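Local coordinates for protein methyltransferase (Streptomyces regensis, PDB 5N5D) that binds S-adenosylmethionine in a Rossmann-like fold and is the O-methyltransferase TomG of tomaymycin biosynthesis, probably passing the methyl group to a hydroxyl of a precursor, at residues 38-43 with 96-101; 90-95 with 120-125. All blocks are in the same frame, centred on the assembly; numbering follows the deposited sequence. Where two conformers were deposited one is given.

After two N-terminal helices, helix 34-37 leads into the loop 38-43, and the chain then runs through strand 64-68 and helix 74-80 to strand 88-93, whose end supplies the first half of contact 2. Helix 96-108 follows at once, and its first turn packs back on 38-43, closing contact 1. After strand 115-119 the turn and short helix at 120-125 return to 90-95 and close contact 2. The two loops therefore cross, their segments alternating along the chain. Phe98 of contact 1 and Glu93 of contact 2 touch each other, and both contacts reach S-adenosylmethionine: contact 1 by its ribose and methyl group, contact 2 by its ribose and adenine.

Contact 1 (38-43 with 96-101); sequences FDLPDL and RSFAES. With SAM (S-adenosylmethionine), chain H.
Phe38 and Phe98 mark the closest approach of the two backbones, with CA atoms 8.3 Å apart; 38-43 is an irregular loop that follows a helix, and 96-101 is the first turn and a half of another. The gap is bridged mainly by side chains, though Ser97 O lies 3.6 Å from Phe38 CZ. The two rings form an edge-to-face pair, planes at 53°, in which Phe98 presents its CD1-CE1 edge to one face of Phe38. CD1 of Phe98 lies 3.5 Å above that ring's centre, and its CE1 3.5 Å from Phe38 CG. Ser101 CB borders the same ring in its plane, 4.0 Å from Phe38 CZ. CG of Phe98, anti to the carbonyl carbon (chi1 -58°), is turned toward Leu40, and the two side chains meet tip to tip, Leu40 CD1 3.5 Å from Phe98 CZ. Across the Phe98 ring, CD2 lies 3.6 Å from O3' of S-adenosylmethionine at the ring edge, and Leu43 O is 3.3 Å from the cofactor methyl carbon CE. An alanine in place of Phe38 would probably leave the CD1-CE1 edge of Phe98 without the ring face it packs on and allow that cofactor-lining ring to shift. This surface contact joins the loop between helices 34-37 and 47-60 to the start of helix 96-108; Phe71 makes a second edge-to-face pair with Phe98, and Ala99 turns to strands 88-93 and 115-119.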
loop_
_atom_site.group_PDB
_atom_site.type_symbol
_atom_site.label_atom_id
_atom_site.label_comp_id
_atom_site.label_asym_id
_atom_site.label_seq_id
_atom_site.Cartn_x
_atom_site.Cartn_y
_atom_site.Cartn_z
ATOM N N PHE A 38 18.136 -21.106 10.844
ATOM C CA PHE A 38 17.686 -21.191 12.228
ATOM C C PHE A 38 16.522 -22.159 12.423
ATOM O O PHE A 38 15.914 -22.166 13.497
ATOM C CB PHE A 38 17.306 -19.797 12.732
ATOM C CG PHE A 38 18.421 -18.796 12.623
ATOM C CD1 PHE A 38 19.556 -18.920 13.407
ATOM C CD2 PHE A 38 18.341 -17.740 11.734
ATOM C CE1 PHE A 38 20.590 -18.007 13.307
ATOM C CE2 PHE A 38 19.372 -16.821 11.630
ATOM C CZ PHE A 38 20.497 -16.957 12.418
ATOM N N ASP A 39 16.204 -22.979 11.420
ATOM C CA ASP A 39 15.158 -23.997 11.541
ATOM C C ASP A 39 13.818 -23.372 11.930
ATOM O O ASP A 39 13.127 -23.838 12.839
ATOM C CB ASP A 39 15.561 -25.078 12.550
ATOM C CG ASP A 39 16.683 -25.962 12.046
ATOM O OD1 ASP A 39 16.852 -26.070 10.812
ATOM O OD2 ASP A 39 17.390 -26.556 12.887
ATOM N N LEU A 40 13.447 -22.313 11.227
ATOM C CA LEU A 40 12.222 -21.578 11.494
ATOM C C LEU A 40 11.379 -21.481 10.234
ATOM O O LEU A 40 11.892 -21.628 9.119
ATOM C CB LEU A 40 12.524 -20.161 11.999
ATOM C CG LEU A 40 13.237 -20.032 13.341
ATOM C CD1 LEU A 40 13.576 -18.575 13.587
ATOM C CD2 LEU A 40 12.378 -20.574 14.462
ATOM N N PRO A 41 10.081 -21.217 10.375
ATOM C CA PRO A 41 9.282 -20.847 9.203
ATOM C C PRO A 41 9.803 -19.547 8.612
ATOM O O PRO A 41 10.551 -18.802 9.249
ATOM C CB PRO A 41 7.862 -20.681 9.762
ATOM C CG PRO A 41 7.890 -21.257 11.146
ATOM C CD PRO A 41 9.300 -21.142 11.621
ATOM N N ASP A 42 9.403 -19.278 7.371
ATOM C CA ASP A 42 9.813 -18.054 6.682
ATOM C C ASP A 42 9.057 -16.874 7.275
ATOM O O ASP A 42 7.885 -16.647 6.963
ATOM C CB ASP A 42 9.554 -18.164 5.185
ATOM C CG ASP A 42 9.901 -16.890 4.440
ATOM O OD1 ASP A 42 10.509 -15.979 5.046
ATOM O OD2 ASP A 42 9.549 -16.788 3.248
ATOM N N LEU A 43 9.742 -16.100 8.115
ATOM C CA LEU A 43 9.135 -14.980 8.820
ATOM C C LEU A 43 9.279 -13.653 8.092
ATOM O O LEU A 43 8.697 -12.657 8.536
ATOM C CB LEU A 43 9.760 -14.842 10.208
ATOM C CG LEU A 43 9.743 -16.087 11.090
ATOM C CD1 LEU A 43 10.393 -15.776 12.428
ATOM C CD2 LEU A 43 8.321 -16.596 11.282
ATOM N N ARG A 96 20.117 -12.328 19.436
ATOM C CA ARG A 96 21.413 -11.856 18.953
ATOM C C ARG A 96 21.848 -12.589 17.689
ATOM O O ARG A 96 22.396 -11.970 16.770
ATOM C CB ARG A 96 22.475 -12.003 20.040
ATOM C CG ARG A 96 23.842 -11.485 19.606
ATOM C CD ARG A 96 24.792 -11.343 20.780
ATOM N NE ARG A 96 24.302 -10.374 21.756
ATOM C CZ ARG A 96 24.394 -9.054 21.621
ATOM N NH1 ARG A 96 24.963 -8.525 20.544
ATOM N NH2 ARG A 96 23.915 -8.259 22.568
ATOM N N SER A 97 21.624 -13.905 17.621
ATOM C CA SER A 97 22.077 -14.666 16.460
ATOM C C SER A 97 21.395 -14.189 15.184
ATOM O O SER A 97 22.025 -14.135 14.119
ATOM C CB SER A 97 21.829 -16.159 16.674
ATOM O OG SER A 97 20.446 -16.440 16.772
ATOM N N PHE A 98 20.105 -13.846 15.265
ATOM C CA PHE A 98 19.413 -13.282 14.110
ATOM C C PHE A 98 20.027 -11.943 13.730
ATOM O O PHE A 98 20.328 -11.687 12.558
ATOM C CB PHE A 98 17.916 -13.101 14.398
ATOM C CG PHE A 98 17.187 -14.364 14.788
ATOM C CD1 PHE A 98 17.794 -15.613 14.726
ATOM C CD2 PHE A 98 15.869 -14.292 15.214
ATOM C CE1 PHE A 98 17.100 -16.759 15.094
ATOM C CE2 PHE A 98 15.174 -15.426 15.578
ATOM C CZ PHE A 98 15.790 -16.666 15.520
ATOM N N ALA A 99 20.212 -11.068 14.719
ATOM C CA ALA A 99 20.757 -9.743 14.448
ATOM C C ALA A 99 22.139 -9.829 13.813
ATOM O O ALA A 99 22.484 -9.012 12.951
ATOM C CB ALA A 99 20.812 -8.929 15.738
ATOM N N GLU A 100 22.949 -10.802 14.238
ATOM C CA GLU A 100 24.278 -10.970 13.655
ATOM C C GLU A 100 24.186 -11.426 12.206
ATOM O O GLU A 100 24.971 -10.983 11.360
ATOM C CB GLU A 100 25.092 -11.962 14.488
ATOM C CG GLU A 100 25.505 -11.424 15.860
ATOM C CD GLU A 100 26.220 -12.453 16.718
ATOM O OE1 GLU A 100 26.195 -13.653 16.368
ATOM O OE2 GLU A 100 26.813 -12.064 17.750
ATOM N N SER A 101 23.238 -12.315 11.905
ATOM C CA SER A 101 22.992 -12.705 10.519
ATOM C C SER A 101 22.566 -11.498 9.691
ATOM O O SER A 101 23.087 -11.256 8.596
ATOM C CB SER A 101 21.927 -13.806 10.477
ATOM O OG SER A 101 21.665 -14.229 9.149
HETATM N N SAM H . 10.902 -7.783 9.651
HETATM C CA SAM H . 11.538 -9.059 9.266
HETATM C C SAM H . 11.482 -9.243 7.715
HETATM O O SAM H . 10.399 -8.959 7.155
HETATM O OXT SAM H . 12.510 -9.659 7.141
HETATM C CB SAM H . 10.842 -10.252 9.965
HETATM C CG SAM H . 10.658 -10.007 11.459
HETATM S SD SAM H . 10.019 -11.531 12.194
HETATM C CE SAM H . 8.354 -11.489 11.645
HETATM C "C5'" SAM H . 9.753 -11.059 13.937
HETATM C "C4'" SAM H . 11.049 -10.805 14.682
HETATM O "O4'" SAM H . 10.794 -10.111 15.923
HETATM C "C3'" SAM H . 11.840 -12.071 15.037
HETATM O "O3'" SAM H . 13.155 -11.972 14.501
HETATM C "C2'" SAM H . 11.800 -12.105 16.574
HETATM O "O2'" SAM H . 12.987 -12.638 17.149
HETATM C "C1'" SAM H . 11.673 -10.622 16.898
HETATM N N9 SAM H . 11.117 -10.328 18.213
HETATM C C8 SAM H . 10.100 -10.982 18.854
HETATM N N7 SAM H . 9.765 -10.454 20.007
HETATM C C5 SAM H . 10.625 -9.372 20.133
HETATM C C6 SAM H . 10.768 -8.385 21.125
HETATM N N6 SAM H . 10.016 -8.331 22.232
HETATM N N1 SAM H . 11.712 -7.435 20.937
HETATM C C2 SAM H . 12.460 -7.483 19.831
HETATM N N3 SAM H . 12.417 -8.367 18.828
HETATM C C4 SAM H . 11.469 -9.289 19.039
#

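Contact 2 (90-95 with 120-125); sequences VTIEWE and GRALDI. With SAM (S-adenosylmethionine), chain H.
Gly120 N donates to Glu93 O at 2.9 Å in the tighter part of this contact, around the buried Ile92. Beside this bond Ile92 and Ile125 overlap while running opposite ways, CG2 of Ile92 3.5 Å from CD1 of Ile125 in one of the two conformers of Ile125. A CB on Gly120 would collide with the preceding carbonyl oxygen. The solvent side is looser. There Trp94 runs alongside the Arg121 chain, ring CE3 and Arg121 CG 3.6 Å apart, with Arg121 N at the indole edge. Both segments also reach S-adenosylmethionine. A bend at chi2 (56°) turns CD of Glu93 to the ribose, and the carboxylate takes both hydroxyls, O3' on OE1 at 2.7 Å and O2' on OE2 at 2.6 Å, as the acidic residue at the end of the second strand does in Rossmann-like methyltransferases. OE2 also accepts Glu95 N, which fixes the carboxylate further. At the far end of the nucleoside, Ala122 N donates to adenine N1 at 3.0 Å. The contact ties the end of strand 88-93 to the turn leaving its sheet neighbour 115-119; helix 149-158 packs on Ala122 and Leu123, and helix 96-108 on Glu93.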
loop_
_atom_site.group_PDB
_atom_site.type_symbol
_atom_site.label_atom_id
_atom_site.label_comp_id
_atom_site.label_asym_id
_atom_site.label_seq_id
_atom_site.Cartn_x
_atom_site.Cartn_y
_atom_site.Cartn_z
ATOM N N VAL A 90 17.047 2.548 12.097
ATOM C CA VAL A 90 17.269 2.004 13.428
ATOM C C VAL A 90 16.416 0.754 13.520
ATOM O O VAL A 90 15.197 0.823 13.341
ATOM C CB VAL A 90 16.897 3.022 14.516
ATOM C CG1 VAL A 90 17.133 2.439 15.906
ATOM C CG2 VAL A 90 17.697 4.306 14.339
ATOM N N THR A 91 17.038 -0.395 13.770
ATOM C CA THR A 91 16.290 -1.644 13.800
ATOM C C THR A 91 16.610 -2.426 15.066
ATOM O O THR A 91 17.736 -2.396 15.569
ATOM C CB THR A 91 16.562 -2.482 12.532
ATOM O OG1 THR A 91 15.707 -3.629 12.530
ATOM C CG2 THR A 91 18.033 -2.890 12.432
ATOM N N ILE A 92 15.589 -3.111 15.586
ATOM C CA ILE A 92 15.632 -3.778 16.883
ATOM C C ILE A 92 15.326 -5.258 16.706
ATOM O O ILE A 92 14.347 -5.624 16.047
ATOM C CB ILE A 92 14.616 -3.171 17.871
ATOM C CG1 ILE A 92 14.818 -1.663 18.005
ATOM C CG2 ILE A 92 14.732 -3.872 19.229
ATOM C CD1 ILE A 92 13.725 -0.964 18.805
ATOM N N GLU A 93 16.115 -6.101 17.371
ATOM C CA GLU A 93 15.930 -7.550 17.324
ATOM C C GLU A 93 16.297 -8.168 18.666
ATOM O O GLU A 93 17.363 -7.879 19.213
ATOM C CB GLU A 93 16.784 -8.163 16.208
ATOM C CG GLU A 93 16.838 -9.688 16.207
ATOM C CD GLU A 93 15.465 -10.310 16.145
ATOM O OE1 GLU A 93 14.654 -9.876 15.295
ATOM O OE2 GLU A 93 15.186 -11.223 16.951
ATOM N N TRP A 94 15.427 -9.047 19.170
ATOM C CA TRP A 94 15.627 -9.680 20.471
ATOM C C TRP A 94 16.688 -10.778 20.442
ATOM O O TRP A 94 17.421 -10.945 21.426
ATOM C CB TRP A 94 14.282 -10.233 20.960
ATOM C CG TRP A 94 14.350 -11.269 22.034
ATOM C CD1 TRP A 94 14.039 -12.594 21.912
ATOM C CD2 TRP A 94 14.732 -11.072 23.400
ATOM N NE1 TRP A 94 14.210 -13.234 23.115
ATOM C CE2 TRP A 94 14.635 -12.322 24.045
ATOM C CE3 TRP A 94 15.151 -9.963 24.139
ATOM C CZ2 TRP A 94 14.944 -12.492 25.393
ATOM C CZ3 TRP A 94 15.458 -10.135 25.478
ATOM C CH2 TRP A 94 15.351 -11.389 26.090
ATOM N N GLU A 95 16.801 -11.524 19.344
ATOM C CA GLU A 95 17.708 -12.662 19.265
ATOM C C GLU A 95 19.035 -12.218 18.658
ATOM O O GLU A 95 19.084 -11.803 17.496
ATOM C CB GLU A 95 17.078 -13.776 18.430
ATOM C CG GLU A 95 17.784 -15.115 18.518
ATOM C CD GLU A 95 17.711 -15.726 19.904
ATOM O OE1 GLU A 95 18.769 -15.858 20.551
ATOM O OE2 GLU A 95 16.593 -16.067 20.346
ATOM N N GLY A 120 17.965 -6.637 21.784
ATOM C CA GLY A 120 17.292 -6.701 23.068
ATOM C C GLY A 120 15.788 -6.622 22.893
ATOM O O GLY A 120 15.262 -6.605 21.782
ATOM N N ARG A 121 15.103 -6.576 24.035
ATOM C CA ARG A 121 13.652 -6.443 24.048
ATOM C C ARG A 121 13.258 -5.054 23.566
ATOM O O ARG A 121 13.738 -4.048 24.093
ATOM C CB ARG A 121 13.106 -6.673 25.456
ATOM C CG ARG A 121 12.488 -8.036 25.697
ATOM C CD ARG A 121 11.929 -8.102 27.107
ATOM N NE ARG A 121 10.898 -7.086 27.312
ATOM C CZ ARG A 121 10.702 -6.414 28.442
ATOM N NH1 ARG A 121 11.472 -6.623 29.504
ATOM N NH2 ARG A 121 9.729 -5.514 28.511
ATOM N N ALA A 122 12.364 -4.997 22.577
ATOM C CA ALA A 122 12.031 -3.712 21.970
ATOM C C ALA A 122 11.502 -2.718 22.999
ATOM O O ALA A 122 11.841 -1.531 22.950
ATOM C CB ALA A 122 11.020 -3.909 20.845
ATOM N N LEU A 123 10.667 -3.171 23.938
ATOM C CA LEU A 123 10.125 -2.232 24.915
ATOM C C LEU A 123 11.195 -1.704 25.863
ATOM O O LEU A 123 10.990 -0.653 26.485
ATOM C CB LEU A 123 8.983 -2.876 25.704
ATOM C CG LEU A 123 7.673 -3.091 24.940
ATOM C CD1 LEU A 123 6.615 -3.685 25.854
ATOM C CD2 LEU A 123 7.149 -1.807 24.295
ATOM N N ASP A 124 12.327 -2.399 25.988
ATOM C CA ASP A 124 13.457 -1.864 26.741
ATOM C C ASP A 124 14.268 -0.880 25.910
ATOM O O ASP A 124 14.797 0.098 26.450
ATOM C CB ASP A 124 14.367 -3.002 27.214
ATOM C CG ASP A 124 13.705 -3.908 28.239
ATOM O OD1 ASP A 124 12.776 -3.454 28.937
ATOM O OD2 ASP A 124 14.134 -5.079 28.360
ATOM N N ILE A 125 14.360 -1.114 24.601
ATOM C CA ILE A 125 15.225 -0.301 23.750
ATOM C C ILE A 125 14.524 0.980 23.318
ATOM O O ILE A 125 15.145 2.047 23.266
ATOM C CB ILE A 125 15.685 -1.135 22.541
ATOM C CG1 ILE A 125 16.652 -2.223 23.009
ATOM C CG2 ILE A 125 16.338 -0.250 21.482
ATOM C CD1 ILE A 125 16.692 -3.426 22.116
HETATM N N SAM H . 10.902 -7.783 9.651
HETATM C CA SAM H . 11.538 -9.059 9.266
HETATM C C SAM H . 11.482 -9.243 7.715
HETATM O O SAM H . 10.399 -8.959 7.155
HETATM O OXT SAM H . 12.510 -9.659 7.141
HETATM C CB SAM H . 10.842 -10.252 9.965
HETATM C CG SAM H . 10.658 -10.007 11.459
HETATM S SD SAM H . 10.019 -11.531 12.194
HETATM C CE SAM H . 8.354 -11.489 11.645
HETATM C "C5'" SAM H . 9.753 -11.059 13.937
HETATM C "C4'" SAM H . 11.049 -10.805 14.682
HETATM O "O4'" SAM H . 10.794 -10.111 15.923
HETATM C "C3'" SAM H . 11.840 -12.071 15.037
HETATM O "O3'" SAM H . 13.155 -11.972 14.501
HETATM C "C2'" SAM H . 11.800 -12.105 16.574
HETATM O "O2'" SAM H . 12.987 -12.638 17.149
HETATM C "C1'" SAM H . 11.673 -10.622 16.898
HETATM N N9 SAM H . 11.117 -10.328 18.213
HETATM C C8 SAM H . 10.100 -10.982 18.854
HETATM N N7 SAM H . 9.765 -10.454 20.007
HETATM C C5 SAM H . 10.625 -9.372 20.133
HETATM C C6 SAM H . 10.768 -8.385 21.125
HETATM N N6 SAM H . 10.016 -8.331 22.232
HETATM N N1 SAM H . 11.712 -7.435 20.937
HETATM C C2 SAM H . 12.460 -7.483 19.831
HETATM N N3 SAM H . 12.417 -8.367 18.828
HETATM C C4 SAM H . 11.469 -9.289 19.039
#